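Local coordinates for hypothetical protein, IPT/TIG domain protein (Bacteroides ovatus, PDB 4HW6) that is of unknown function but probably binds carbohydrate as an auxiliary nutrient-binding protein, joining an IPT/TIG domain to a six-bladed beta-propeller, at residues V111-G116 / Y390-L395; N140-M145 / G336-I341; G159-F164 / I181-D186; P322-G327 / S364-V369; F401-S406 / D420-R425. All coordinates share one frame; numbering follows the deposited sequence. Where two conformers were deposited one is given.

Contact 1: residues V111-G116 / Y390-L395; sequences VTTFLG and YVDGEL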
# COMPACT_ATOMS: atom_id res chain seq x y z
N VAL A 111 2.04 9.57 7.04
CA VAL A 111 0.73 8.97 7.08
C VAL A 111 -0.29 10.09 6.92
O VAL A 111 -0.18 11.15 7.57
CB VAL A 111 0.46 8.19 8.38
CG1 VAL A 111 -0.92 7.54 8.28
CG2 VAL A 111 1.54 7.14 8.68
N THR A 112 -1.27 9.89 6.04
CA THR A 112 -2.39 10.81 5.87
C THR A 112 -3.71 10.01 5.94
O THR A 112 -3.69 8.77 5.99
CB THR A 112 -2.33 11.59 4.55
OG1 THR A 112 -2.18 10.69 3.44
CG2 THR A 112 -1.21 12.60 4.56
N THR A 113 -4.84 10.71 5.96
CA THR A 113 -6.15 10.05 5.92
C THR A 113 -6.74 10.19 4.52
O THR A 113 -6.90 11.29 4.03
CB THR A 113 -7.09 10.63 7.00
OG1 THR A 113 -6.47 10.42 8.28
CG2 THR A 113 -8.46 9.95 6.94
N PHE A 114 -7.04 9.04 3.90
CA PHE A 114 -7.53 8.97 2.53
C PHE A 114 -9.06 8.91 2.46
O PHE A 114 -9.68 9.71 1.75
CB PHE A 114 -6.89 7.75 1.85
CG PHE A 114 -7.37 7.49 0.44
CD1 PHE A 114 -7.47 8.51 -0.48
CD2 PHE A 114 -7.70 6.20 0.05
CE1 PHE A 114 -7.93 8.26 -1.77
CE2 PHE A 114 -8.14 5.94 -1.23
CZ PHE A 114 -8.26 6.97 -2.13
N LEU A 115 -9.67 8.00 3.21
CA LEU A 115 -11.13 7.87 3.20
C LEU A 115 -11.68 7.62 4.59
O LEU A 115 -11.06 6.94 5.42
CB LEU A 115 -11.57 6.71 2.31
CG LEU A 115 -11.26 6.79 0.82
CD1 LEU A 115 -11.35 5.41 0.20
CD2 LEU A 115 -12.19 7.78 0.12
N GLY A 116 -12.89 8.17 4.81
CA GLY A 116 -13.63 7.97 6.05
C GLY A 116 -13.65 9.22 6.89
O GLY A 116 -12.59 9.85 7.09
N TYR A 390 -4.92 8.12 16.75
CA TYR A 390 -5.22 8.61 15.40
C TYR A 390 -4.51 9.94 15.17
O TYR A 390 -5.03 11.03 15.51
CB TYR A 390 -6.72 8.77 15.18
CG TYR A 390 -7.04 9.43 13.86
CD1 TYR A 390 -6.63 8.88 12.66
CD2 TYR A 390 -7.76 10.64 13.82
CE1 TYR A 390 -6.91 9.50 11.46
CE2 TYR A 390 -8.06 11.26 12.63
CZ TYR A 390 -7.64 10.69 11.44
OH TYR A 390 -7.95 11.33 10.25
N VAL A 391 -3.30 9.84 14.62
CA VAL A 391 -2.46 11.01 14.34
C VAL A 391 -1.78 10.76 13.02
O VAL A 391 -1.14 9.70 12.83
CB VAL A 391 -1.38 11.27 15.43
CG1 VAL A 391 -0.52 12.49 15.06
CG2 VAL A 391 -2.02 11.44 16.80
N ASP A 392 -1.92 11.74 12.12
CA ASP A 392 -1.26 11.72 10.83
C ASP A 392 0.10 12.39 10.99
O ASP A 392 0.31 13.17 11.92
CB ASP A 392 -2.15 12.41 9.79
CG ASP A 392 -3.30 11.50 9.29
OD1 ASP A 392 -3.11 10.28 9.20
OD2 ASP A 392 -4.37 12.01 8.96
N GLY A 393 1.04 12.09 10.10
CA GLY A 393 2.33 12.77 10.10
C GLY A 393 3.47 11.81 9.85
O GLY A 393 3.27 10.74 9.24
N GLU A 394 4.66 12.14 10.38
CA GLU A 394 5.88 11.39 10.11
C GLU A 394 5.76 9.97 10.63
O GLU A 394 5.20 9.75 11.70
CB GLU A 394 7.09 12.04 10.79
CG GLU A 394 7.39 13.48 10.44
CD GLU A 394 7.95 13.65 9.04
OE1 GLU A 394 8.78 12.81 8.63
OE2 GLU A 394 7.57 14.64 8.36
N LEU A 395 6.30 9.01 9.88
CA LEU A 395 5.97 7.59 10.09
C LEU A 395 6.19 7.08 11.50
O LEU A 395 5.35 6.33 12.01
CB LEU A 395 6.79 6.71 9.13
CG LEU A 395 6.55 6.94 7.64
CD1 LEU A 395 7.20 5.82 6.81
CD2 LEU A 395 5.08 7.04 7.30
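A short antiparallel edge pairing, extended by a side-chain hydrogen-bond chain, joins strand 109-115 to the two-residue strand 393-394 at the border of a propeller blade. Val-111 and Gly-393 form a hydrogen-bonded pair: Val-111 N gives a nearly straight bond (167°) to Gly-393 O at 2.8 Å, and Gly-393 N returns one to Val-111 O at 3.0 Å. Both carbonyls are met in their own plane, on a lone pair. On its other side strand 109-115 pairs with strand 425-431, so a strand from the beginning of the propeller and strands from its end complete one blade. This is the way many propellers close their ring. Beyond the bridge the chains diverge and side chains take over. Thr-113 OG1, anti to its carbonyl carbon (chi1 -59°), donates to the syn lone pair of Asp-392 OD2 at 2.7 Å and is also hydrogen-bonded to Tyr-390 OH at 2.6 Å. That hydroxyl reaches it because CG of Tyr-390 stands anti to the backbone N, with OG1 lying in the ring plane at the edge. The other carboxylate oxygen, Asp-392 OD1, forms a salt bridge with Arg-427. At the far end, Val-111 turns CG2 to CD2 of Leu-395 at 3.8 Å, and the two side chains cross obliquely.

Contact 2: residues N140-M145 / G336-I341; sequences NIWRMM and GPNQGI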
# COMPACT_ATOMS: atom_id res chain seq x y z
N ASN A 140 -15.32 -2.13 9.30
CA ASN A 140 -14.30 -3.18 9.41
C ASN A 140 -13.54 -3.35 8.12
O ASN A 140 -14.05 -3.96 7.16
CB ASN A 140 -14.98 -4.50 9.80
CG ASN A 140 -13.99 -5.59 10.18
OD1 ASN A 140 -12.78 -5.38 10.15
ND2 ASN A 140 -14.51 -6.75 10.56
N ILE A 141 -12.32 -2.83 8.09
CA ILE A 141 -11.50 -2.90 6.89
C ILE A 141 -10.54 -4.11 7.04
O ILE A 141 -9.39 -3.97 7.43
CB ILE A 141 -10.74 -1.58 6.65
CG1 ILE A 141 -11.65 -0.35 6.80
CG2 ILE A 141 -10.15 -1.58 5.24
CD1 ILE A 141 -10.87 0.95 7.00
N TRP A 142 -11.05 -5.30 6.74
CA TRP A 142 -10.45 -6.52 7.24
C TRP A 142 -9.32 -7.05 6.34
O TRP A 142 -8.23 -7.35 6.82
CB TRP A 142 -11.56 -7.58 7.46
CG TRP A 142 -11.04 -8.90 7.92
CD1 TRP A 142 -11.08 -10.06 7.22
CD2 TRP A 142 -10.40 -9.19 9.16
NE1 TRP A 142 -10.49 -11.07 7.95
CE2 TRP A 142 -10.06 -10.56 9.14
CE3 TRP A 142 -10.10 -8.43 10.29
CZ2 TRP A 142 -9.43 -11.18 10.21
CZ3 TRP A 142 -9.47 -9.06 11.36
CH2 TRP A 142 -9.13 -10.41 11.30
N ARG A 143 -9.60 -7.21 5.05
CA ARG A 143 -8.59 -7.60 4.07
C ARG A 143 -8.87 -6.87 2.76
O ARG A 143 -10.01 -6.89 2.27
CB ARG A 143 -8.64 -9.11 3.77
CG ARG A 143 -8.37 -10.02 4.95
CD ARG A 143 -6.92 -9.99 5.38
NE ARG A 143 -6.67 -10.91 6.51
CZ ARG A 143 -6.60 -10.59 7.80
NH1 ARG A 143 -6.78 -9.35 8.22
NH2 ARG A 143 -6.33 -11.53 8.70
N MSE A 144 -7.82 -6.26 2.19
CA MSE A 144 -7.91 -5.50 0.94
C MSE A 144 -7.29 -6.22 -0.23
O MSE A 144 -6.34 -7.00 -0.08
CB MSE A 144 -7.09 -4.20 1.05
CG MSE A 144 -7.61 -3.19 1.92
SE MSE A 144 -6.25 -1.76 2.03
CE MSE A 144 -7.44 -0.55 2.96
N MSE A 145 -7.81 -5.91 -1.43
CA MSE A 145 -7.20 -6.42 -2.66
C MSE A 145 -7.59 -5.54 -3.86
O MSE A 145 -8.77 -5.24 -4.08
CB MSE A 145 -7.70 -7.85 -2.86
CG MSE A 145 -7.31 -8.53 -4.09
SE MSE A 145 -5.55 -9.30 -4.01
CE MSE A 145 -5.23 -9.45 -2.11
N GLY A 336 -0.31 -9.73 16.78
CA GLY A 336 -1.45 -9.75 15.89
C GLY A 336 -1.18 -9.37 14.46
O GLY A 336 -1.88 -8.54 13.90
N PRO A 337 -0.18 -10.03 13.84
CA PRO A 337 0.09 -9.73 12.44
C PRO A 337 -1.13 -10.15 11.62
O PRO A 337 -1.64 -11.26 11.79
CB PRO A 337 1.28 -10.61 12.12
CG PRO A 337 1.20 -11.76 13.07
CD PRO A 337 0.66 -11.11 14.34
N ASN A 338 -1.61 -9.26 10.78
CA ASN A 338 -2.82 -9.49 10.02
C ASN A 338 -2.51 -9.59 8.53
O ASN A 338 -1.91 -10.60 8.14
CB ASN A 338 -3.93 -8.51 10.41
CG ASN A 338 -4.86 -9.12 11.46
OD1 ASN A 338 -5.93 -9.63 11.12
ND2 ASN A 338 -4.42 -9.16 12.73
N GLN A 339 -2.88 -8.62 7.69
CA GLN A 339 -2.58 -8.75 6.28
C GLN A 339 -1.15 -8.31 5.98
O GLN A 339 -0.60 -7.43 6.65
CB GLN A 339 -3.56 -7.93 5.43
CG GLN A 339 -3.41 -8.18 3.96
CD GLN A 339 -4.54 -7.60 3.12
OE1 GLN A 339 -5.23 -6.67 3.54
NE2 GLN A 339 -4.72 -8.15 1.90
N GLY A 340 -0.53 -9.00 5.03
CA GLY A 340 0.70 -8.55 4.44
C GLY A 340 0.74 -8.62 2.94
O GLY A 340 0.02 -9.39 2.33
N ILE A 341 1.65 -7.84 2.35
CA ILE A 341 1.83 -7.80 0.91
C ILE A 341 3.30 -7.69 0.55
O ILE A 341 4.10 -7.16 1.31
CB ILE A 341 1.09 -6.60 0.27
CG1 ILE A 341 1.53 -5.27 0.94
CG2 ILE A 341 -0.42 -6.81 0.38
CD1 ILE A 341 1.07 -4.05 0.18
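With CG anti to the backbone N (chi1 -172°) and the chain extended beyond it, Gln-339 carries its amide straight to the backbone of Met-144; Arg-143, bent at chi2 (-71°), slides past it in the opposite direction toward Asn-338. The Gln-339 amide behaves like a piece of neighbouring strand. Its OE1 takes the N-H of Met-144 at 2.9 Å along a lone pair, almost straight at 174°, while its NE2 donates to Met-144 O at 2.8 Å. The guanidinium of Arg-143 comes end-on to Asn-338, and NH1 (3.0 Å) and NH2 (3.1 Å) both donate to Asn-338 OD1. NH1 also bonds to Trp-142 O at 2.8 Å. Asn-338 is held in turn by its ND2, which donates to Gly-336 O at 2.9 Å. One face of the guanidinium lies over the Trp-142 indole, NH1 above the ring centre; the other faces the backbone of Asn-338 and Gln-339. Strands 143-146 and 337-344 are the inner strands of two non-adjacent blades, with strand 404-410 beside them; the axes of segments 143-145 and 337-341 run nearly parallel, 8.0 Å apart at closest approach. There Gln-339 OE1 also accepts from Ile-407 N. Side-chain amides thus satisfy buried main-chain groups where the strands stand too far apart to pair, and the buried positive charge is probably eased by carbonyl oxygens and the indole face.

Contact 3: residues G159-F164 / I181-D186; sequences GQRDAF and IGQCAD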
# COMPACT_ATOMS: atom_id res chain seq x y z
N GLY A 159 -15.21 -7.22 5.00
CA GLY A 159 -15.48 -6.66 6.31
C GLY A 159 -15.94 -7.65 7.36
O GLY A 159 -16.56 -7.24 8.33
N GLN A 160 -15.62 -8.94 7.19
CA GLN A 160 -16.14 -10.01 8.05
C GLN A 160 -17.67 -9.96 8.09
O GLN A 160 -18.31 -10.16 7.04
CB GLN A 160 -15.50 -9.96 9.44
CG GLN A 160 -14.01 -10.28 9.40
CD GLN A 160 -13.36 -10.21 10.77
OE1 GLN A 160 -13.46 -9.21 11.49
NE2 GLN A 160 -12.66 -11.28 11.12
N ARG A 161 -18.27 -9.64 9.24
CA ARG A 161 -19.71 -9.54 9.32
C ARG A 161 -20.25 -8.19 8.84
O ARG A 161 -21.44 -8.03 8.69
CB ARG A 161 -20.20 -9.74 10.74
CG ARG A 161 -19.78 -11.06 11.35
CD ARG A 161 -20.33 -11.17 12.75
NE ARG A 161 -19.74 -12.31 13.43
CZ ARG A 161 -20.31 -12.97 14.44
NH1 ARG A 161 -21.50 -12.63 14.91
NH2 ARG A 161 -19.66 -13.99 14.99
N ASP A 162 -19.34 -7.22 8.68
CA ASP A 162 -19.71 -5.88 8.24
C ASP A 162 -19.63 -5.75 6.71
O ASP A 162 -19.49 -6.76 6.00
CB ASP A 162 -18.86 -4.84 8.98
CG ASP A 162 -18.91 -5.02 10.53
OD1 ASP A 162 -20.01 -5.10 11.07
OD2 ASP A 162 -17.85 -5.10 11.17
N ALA A 163 -19.79 -4.54 6.20
CA ALA A 163 -19.90 -4.36 4.75
C ALA A 163 -18.61 -4.64 4.01
O ALA A 163 -17.51 -4.32 4.47
CB ALA A 163 -20.38 -2.95 4.41
N PHE A 164 -18.81 -5.22 2.84
CA PHE A 164 -17.82 -5.38 1.78
C PHE A 164 -17.81 -4.08 0.97
O PHE A 164 -18.87 -3.61 0.54
CB PHE A 164 -18.31 -6.53 0.92
CG PHE A 164 -17.28 -7.09 -0.03
CD1 PHE A 164 -16.78 -6.33 -1.06
CD2 PHE A 164 -16.88 -8.39 0.10
CE1 PHE A 164 -15.86 -6.88 -1.94
CE2 PHE A 164 -15.96 -8.94 -0.77
CZ PHE A 164 -15.46 -8.18 -1.79
N ILE A 181 -23.14 -12.95 1.86
CA ILE A 181 -22.25 -13.81 2.61
C ILE A 181 -22.16 -13.22 4.01
O ILE A 181 -21.84 -12.05 4.18
CB ILE A 181 -20.86 -13.81 1.95
CG1 ILE A 181 -20.92 -14.45 0.56
CG2 ILE A 181 -19.81 -14.49 2.83
CD1 ILE A 181 -19.65 -14.29 -0.27
N GLY A 182 -22.43 -14.04 5.03
CA GLY A 182 -22.49 -13.57 6.41
C GLY A 182 -21.19 -13.16 7.04
O GLY A 182 -21.17 -12.27 7.89
N GLN A 183 -20.09 -13.80 6.66
CA GLN A 183 -18.80 -13.51 7.30
C GLN A 183 -17.66 -13.60 6.31
O GLN A 183 -17.06 -14.66 6.13
CB GLN A 183 -18.57 -14.41 8.52
CG GLN A 183 -17.45 -13.91 9.43
CD GLN A 183 -17.56 -14.51 10.83
OE1 GLN A 183 -17.56 -15.73 11.01
NE2 GLN A 183 -17.66 -13.65 11.82
N CYS A 184 -17.39 -12.48 5.65
CA CYS A 184 -16.41 -12.47 4.55
C CYS A 184 -15.02 -12.36 5.14
O CYS A 184 -14.64 -11.29 5.65
CB CYS A 184 -16.66 -11.30 3.60
SG CYS A 184 -18.21 -11.36 2.69
N ALA A 185 -14.26 -13.45 5.07
CA ALA A 185 -12.96 -13.54 5.76
C ALA A 185 -11.75 -13.15 4.92
O ALA A 185 -10.71 -12.81 5.48
CB ALA A 185 -12.77 -14.96 6.30
N ASP A 186 -11.85 -13.27 3.60
CA ASP A 186 -10.74 -12.94 2.72
C ASP A 186 -11.26 -12.75 1.29
O ASP A 186 -12.37 -13.18 0.95
CB ASP A 186 -9.65 -14.03 2.77
CG ASP A 186 -8.26 -13.55 2.25
OD1 ASP A 186 -8.07 -12.31 2.02
OD2 ASP A 186 -7.33 -14.40 2.11
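A type II' turn from Gly-159 to Asp-162, closed by Asp-162 N to Gly-159 O at 2.8 Å, presents Gln-160 to Cys-184 as a single antiparallel hydrogen-bonded bridge. Cys-184 N donates to Gln-160 O at 2.9 Å from above the carbonyl plane, whereas the return bond from Gln-160 N to Cys-184 O, at 3.0 Å, is weak and bent. Around this bridge run CA-H...O contacts, among them Arg-161 CA to Gly-182 O at 3.4 Å. The side chains work on the margins. Gln-160 heads away from strand 184-189, although its CG grazes Cys-184 O at 3.9 Å, and its OE1 accepts from Asn-140 ND2. Arg-161 and Gln-183 lie side by side and point the same way, their CG atoms 4.2 Å apart, with the guanidinium and amide planes 60° apart. An alanine in place of Gln-183 would remove that neighbour and would probably loosen the extended Arg-161 chain, while the main-chain bridge is likely to remain. Phe-164, which is buried and has CG anti to its backbone N, turns its ring edge to Cys-184 SG, CD2 standing 4.2 Å from the sulphur. The turn joins strands 154-158 and 164-168 of one propeller blade, and strand 184-189 is the innermost of the next, so the contact ties two successive blades. Since its hydrogen bonds are between main-chain atoms, the link is set chiefly by the shape of the turn, and the apolar Phe-164 and Cys-184 pair closes its buried flank.

Contact 4: residues P322-G327 / S364-V369; sequences PGWVDG and SHTVRV. With EDO (1,2-ethanediol), chain G.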
# COMPACT_ATOMS: atom_id res chain seq x y z
N PRO A 322 3.26 -12.76 22.14
CA PRO A 322 3.04 -11.44 21.55
C PRO A 322 3.98 -10.38 22.11
O PRO A 322 4.35 -10.40 23.29
CB PRO A 322 1.59 -11.13 21.92
CG PRO A 322 1.38 -11.87 23.21
CD PRO A 322 2.15 -13.15 23.03
N GLY A 323 4.35 -9.44 21.26
CA GLY A 323 5.17 -8.33 21.68
C GLY A 323 5.49 -7.43 20.50
O GLY A 323 5.18 -7.77 19.35
N TRP A 324 6.09 -6.29 20.80
CA TRP A 324 6.58 -5.37 19.78
C TRP A 324 8.09 -5.28 19.95
O TRP A 324 8.60 -4.47 20.72
CB TRP A 324 5.93 -3.99 19.87
CG TRP A 324 6.49 -3.07 18.82
CD1 TRP A 324 6.34 -3.17 17.50
CD2 TRP A 324 7.33 -1.95 19.05
NE1 TRP A 324 7.01 -2.17 16.86
CE2 TRP A 324 7.62 -1.39 17.80
CE3 TRP A 324 7.85 -1.35 20.21
CZ2 TRP A 324 8.44 -0.27 17.65
CZ3 TRP A 324 8.65 -0.23 20.07
CH2 TRP A 324 8.92 0.31 18.79
N VAL A 325 8.80 -6.16 19.26
CA VAL A 325 10.25 -6.21 19.33
C VAL A 325 10.77 -6.39 17.90
O VAL A 325 10.52 -7.40 17.24
CB VAL A 325 10.76 -7.36 20.23
CG1 VAL A 325 12.28 -7.39 20.23
CG2 VAL A 325 10.21 -7.23 21.66
N ASP A 326 11.47 -5.36 17.40
CA ASP A 326 12.14 -5.48 16.11
C ASP A 326 13.40 -6.32 16.28
O ASP A 326 14.00 -6.36 17.37
CB ASP A 326 12.46 -4.11 15.51
CG ASP A 326 11.22 -3.33 15.07
OD1 ASP A 326 10.19 -3.92 14.76
OD2 ASP A 326 11.30 -2.09 15.00
N GLY A 327 13.82 -7.01 15.22
CA GLY A 327 15.06 -7.76 15.26
C GLY A 327 15.07 -8.85 14.21
O GLY A 327 14.31 -8.83 13.24
N SER A 364 0.23 -4.30 17.96
CA SER A 364 1.27 -3.32 18.25
C SER A 364 0.99 -1.97 17.58
O SER A 364 1.72 -1.00 17.83
CB SER A 364 2.65 -3.82 17.83
OG SER A 364 2.76 -3.86 16.43
N HIS A 365 -0.06 -1.93 16.76
CA HIS A 365 -0.54 -0.73 16.06
C HIS A 365 0.49 -0.17 15.08
O HIS A 365 0.65 1.06 14.95
CB HIS A 365 -1.03 0.33 17.05
CG HIS A 365 -1.98 -0.22 18.07
ND1 HIS A 365 -3.33 -0.37 17.81
CD2 HIS A 365 -1.78 -0.63 19.35
CE1 HIS A 365 -3.91 -0.87 18.89
NE2 HIS A 365 -2.99 -1.07 19.82
N THR A 366 1.14 -1.07 14.35
CA THR A 366 2.18 -0.69 13.41
C THR A 366 2.02 -1.34 12.05
O THR A 366 1.33 -2.37 11.87
CB THR A 366 3.58 -1.04 13.97
OG1 THR A 366 3.63 -2.45 14.27
CG2 THR A 366 3.89 -0.24 15.23
N VAL A 367 2.67 -0.73 11.08
CA VAL A 367 3.01 -1.36 9.82
C VAL A 367 4.49 -1.75 9.94
O VAL A 367 5.33 -0.91 10.31
CB VAL A 367 2.77 -0.43 8.62
CG1 VAL A 367 3.19 -1.12 7.32
CG2 VAL A 367 1.29 0.01 8.54
N ARG A 368 4.80 -3.01 9.66
CA ARG A 368 6.14 -3.56 9.84
C ARG A 368 6.61 -4.15 8.53
O ARG A 368 5.82 -4.33 7.61
CB ARG A 368 6.16 -4.56 11.01
CG ARG A 368 5.70 -3.88 12.30
CD ARG A 368 5.68 -4.76 13.53
NE ARG A 368 7.02 -4.92 14.08
CZ ARG A 368 7.28 -5.76 15.07
NH1 ARG A 368 6.29 -6.45 15.63
NH2 ARG A 368 8.50 -5.90 15.54
N VAL A 369 7.92 -4.43 8.46
CA VAL A 369 8.51 -5.00 7.25
C VAL A 369 9.31 -6.22 7.63
O VAL A 369 10.09 -6.16 8.58
CB VAL A 369 9.42 -4.00 6.54
CG1 VAL A 369 9.89 -4.58 5.21
CG2 VAL A 369 8.69 -2.70 6.31
C1 EDO G . 2.32 -7.12 26.10
O1 EDO G . 1.56 -7.74 27.16
C2 EDO G . 2.57 -8.14 24.98
O2 EDO G . 3.46 -9.16 25.45
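Arg-368 NH2 forms a salt bridge with Asp-326, its N-H meeting the anti lone pair of OD1 at 2.7 Å (156°). The same nitrogen makes a weak bond to Val-325 O at 3.0 Å, and Arg-368 NE a long, weak one to Asp-326 OD1. Trp-324 brings only CD1 over the centre of one guanidinium face, 3.7 Å from Arg-368 CZ, the planes being 53° apart. The indole also rests on Ser-364 CB, 3.8 Å from CD1, and on Thr-366 CG2, 4.0 Å from NE1. Thr-366 OG1 donates to Ser-364 OG at 2.7 Å. Thr-378 OG1, bonded to both Trp-324 NE1 and Asp-326 OD1, and Asp-361, which pairs with Arg-368 NH1 and Ser-364 OG, make up the second shell. A leucine in place of Arg-368 would lose the salt bridge and would probably leave the carboxylates of Asp-326 and Asp-361 poorly balanced. Farther along, Pro-322 O is hydrogen-bonded to an ethanediol, probably from the crystallisation liquor. Arg-368 belongs to strand 366-370, between strands 355-361 and 375-380 of one propeller blade, and the loop 322-326 passes over it into the outermost strand, 327-328.

Contact 5: residues F401-S406 / D420-R425; sequences FNHPTS and DCDNHR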
# COMPACT_ATOMS: atom_id res chain seq x y z
N PHE A 401 -1.83 4.70 14.72
CA PHE A 401 -2.91 3.91 14.18
C PHE A 401 -3.65 3.28 15.35
O PHE A 401 -3.19 3.29 16.49
CB PHE A 401 -2.39 2.74 13.36
CG PHE A 401 -1.57 3.14 12.14
CD1 PHE A 401 -2.20 3.56 10.98
CD2 PHE A 401 -0.19 3.05 12.16
CE1 PHE A 401 -1.45 3.90 9.85
CE2 PHE A 401 0.55 3.39 11.04
CZ PHE A 401 -0.08 3.82 9.89
N ASN A 402 -4.77 2.65 15.05
CA ASN A 402 -5.53 1.91 16.07
C ASN A 402 -6.10 0.67 15.42
O ASN A 402 -7.14 0.73 14.74
CB ASN A 402 -6.65 2.77 16.68
CG ASN A 402 -7.27 2.15 17.92
OD1 ASN A 402 -7.00 0.98 18.24
ND2 ASN A 402 -8.07 2.95 18.65
N HIS A 403 -5.39 -0.43 15.61
CA HIS A 403 -5.69 -1.72 14.98
C HIS A 403 -5.59 -1.68 13.46
O HIS A 403 -6.53 -2.01 12.73
CB HIS A 403 -7.02 -2.27 15.49
CG HIS A 403 -6.98 -2.65 16.92
ND1 HIS A 403 -8.05 -2.49 17.77
CD2 HIS A 403 -6.00 -3.22 17.66
CE1 HIS A 403 -7.73 -2.92 18.97
NE2 HIS A 403 -6.50 -3.39 18.94
N PRO A 404 -4.41 -1.28 12.96
CA PRO A 404 -4.22 -1.40 11.54
C PRO A 404 -4.25 -2.87 11.15
O PRO A 404 -3.57 -3.67 11.79
CB PRO A 404 -2.82 -0.81 11.32
CG PRO A 404 -2.11 -0.98 12.61
CD PRO A 404 -3.16 -0.98 13.68
N THR A 405 -4.99 -3.23 10.11
CA THR A 405 -5.29 -4.62 9.83
C THR A 405 -5.04 -5.04 8.39
O THR A 405 -4.43 -6.07 8.13
CB THR A 405 -6.75 -4.90 10.22
OG1 THR A 405 -6.92 -4.59 11.61
CG2 THR A 405 -7.13 -6.35 9.99
N SER A 406 -5.51 -4.24 7.45
CA SER A 406 -5.41 -4.53 6.05
C SER A 406 -4.43 -3.57 5.38
O SER A 406 -4.16 -2.45 5.87
CB SER A 406 -6.81 -4.45 5.42
OG SER A 406 -7.38 -3.16 5.60
N ASP A 420 -7.30 1.00 8.85
CA ASP A 420 -7.03 1.33 10.23
C ASP A 420 -8.34 1.14 11.00
O ASP A 420 -9.11 2.07 11.20
CB ASP A 420 -6.52 2.76 10.27
CG ASP A 420 -5.95 3.17 11.60
OD1 ASP A 420 -5.64 2.29 12.41
OD2 ASP A 420 -5.74 4.40 11.79
N CYS A 421 -8.57 -0.11 11.41
CA CYS A 421 -9.90 -0.58 11.75
C CYS A 421 -10.61 0.16 12.87
O CYS A 421 -11.76 0.51 12.70
CB CYS A 421 -9.91 -2.08 12.04
SG CYS A 421 -9.75 -2.98 10.51
N ASP A 422 -9.93 0.43 13.98
CA ASP A 422 -10.57 1.14 15.08
C ASP A 422 -10.51 2.69 15.01
O ASP A 422 -11.04 3.40 15.86
CB ASP A 422 -10.12 0.53 16.41
CG ASP A 422 -10.98 -0.69 16.78
OD1 ASP A 422 -12.23 -0.60 16.70
OD2 ASP A 422 -10.44 -1.73 17.18
N ASN A 423 -9.99 3.19 13.90
CA ASN A 423 -10.21 4.58 13.50
C ASN A 423 -11.20 4.70 12.36
O ASN A 423 -11.58 5.79 11.98
CB ASN A 423 -8.88 5.23 13.11
CG ASN A 423 -8.01 5.51 14.30
OD1 ASN A 423 -8.53 5.88 15.37
ND2 ASN A 423 -6.71 5.30 14.16
N HIS A 424 -11.61 3.56 11.80
CA HIS A 424 -12.69 3.48 10.83
C HIS A 424 -12.37 4.24 9.56
O HIS A 424 -13.27 4.71 8.86
CB HIS A 424 -13.98 3.91 11.50
CG HIS A 424 -14.29 3.07 12.71
ND1 HIS A 424 -14.71 1.76 12.60
CD2 HIS A 424 -14.15 3.32 14.03
CE1 HIS A 424 -14.82 1.24 13.82
NE2 HIS A 424 -14.49 2.17 14.70
N ARG A 425 -11.08 4.26 9.23
CA ARG A 425 -10.58 5.01 8.10
C ARG A 425 -9.58 4.20 7.30
O ARG A 425 -8.86 3.36 7.86
CB ARG A 425 -9.88 6.28 8.59
CG ARG A 425 -10.80 7.35 9.18
CD ARG A 425 -9.92 8.25 10.02
NE ARG A 425 -10.58 9.40 10.62
CZ ARG A 425 -10.90 9.53 11.91
NH1 ARG A 425 -10.76 8.54 12.81
NH2 ARG A 425 -11.43 10.70 12.30
O HOH W 1 -7.91 5.85 18.02
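His-403 and Asp-422 run side by side above an antiparallel pairing in the propeller's closing blade, where Asp-420 opens a tight loop ending in a G1 beta bulge at His-424 and Arg-425. The sequence DCDNHR of this loop recalls NHL-type repeats. The imidazole meets the carboxylate at its edge: ND1 donates to the anti lone pair of Asp-422 OD2 at 2.6 Å, nearly straight (169°), with the two planes 59° apart. One imidazole face carries OD1 of Asn-402. Asp-420 and Phe-401 instead cross at about a right angle, the carboxylate at the ring edge and turned 82° from its plane. With CG anti to the backbone N, Asp-420 reaches across to the facing chain, so that OD1 takes the N-H of Asn-402 on its syn lone pair at 2.8 Å. Its OD2 accepts from Asn-423 ND2 at 2.7 Å and is salt-bridged to Arg-427, which is likely to keep the acid ionised. The main chain adds Asp-422 N to Asn-402 O at 2.9 Å, nearly along the C=O axis, and Cys-421 N to His-403 O at 3.1 Å. The latter oxygen also accepts from Thr-405 OG1, itself close to Cys-421 SG. A water bridges the amides of Asn-402 and Asn-423, accepting from Asn-402 ND2 at 3.0 Å and donating to Asn-423 OD1 at 2.7 Å.

In the fold
All five contacts lie in the propeller, none in the IPT/TIG domain. Contact 1 spans most of the propeller sequence, with contacts 2, 3 and 4 opening inside its loop and contact 5 following it. Contacts 1 and 5 share the closing blade, sheet 393-394, 109-115, 425-431, 415-420, 404-410, with centres about 11 Å apart. Contact 2 lies about 10 Å from contact 5 (centres) and touches it at the inner strand 404-410. Contact 3 is nested within contact 2 and touches it through Asn-140. Contact 4 shares a blade with contact 2 and meets contact 5 where His-365 reaches His-403. Contact 1 closes the ring, 2 and 3 tie separate blades, and 4 and 5 each brace one.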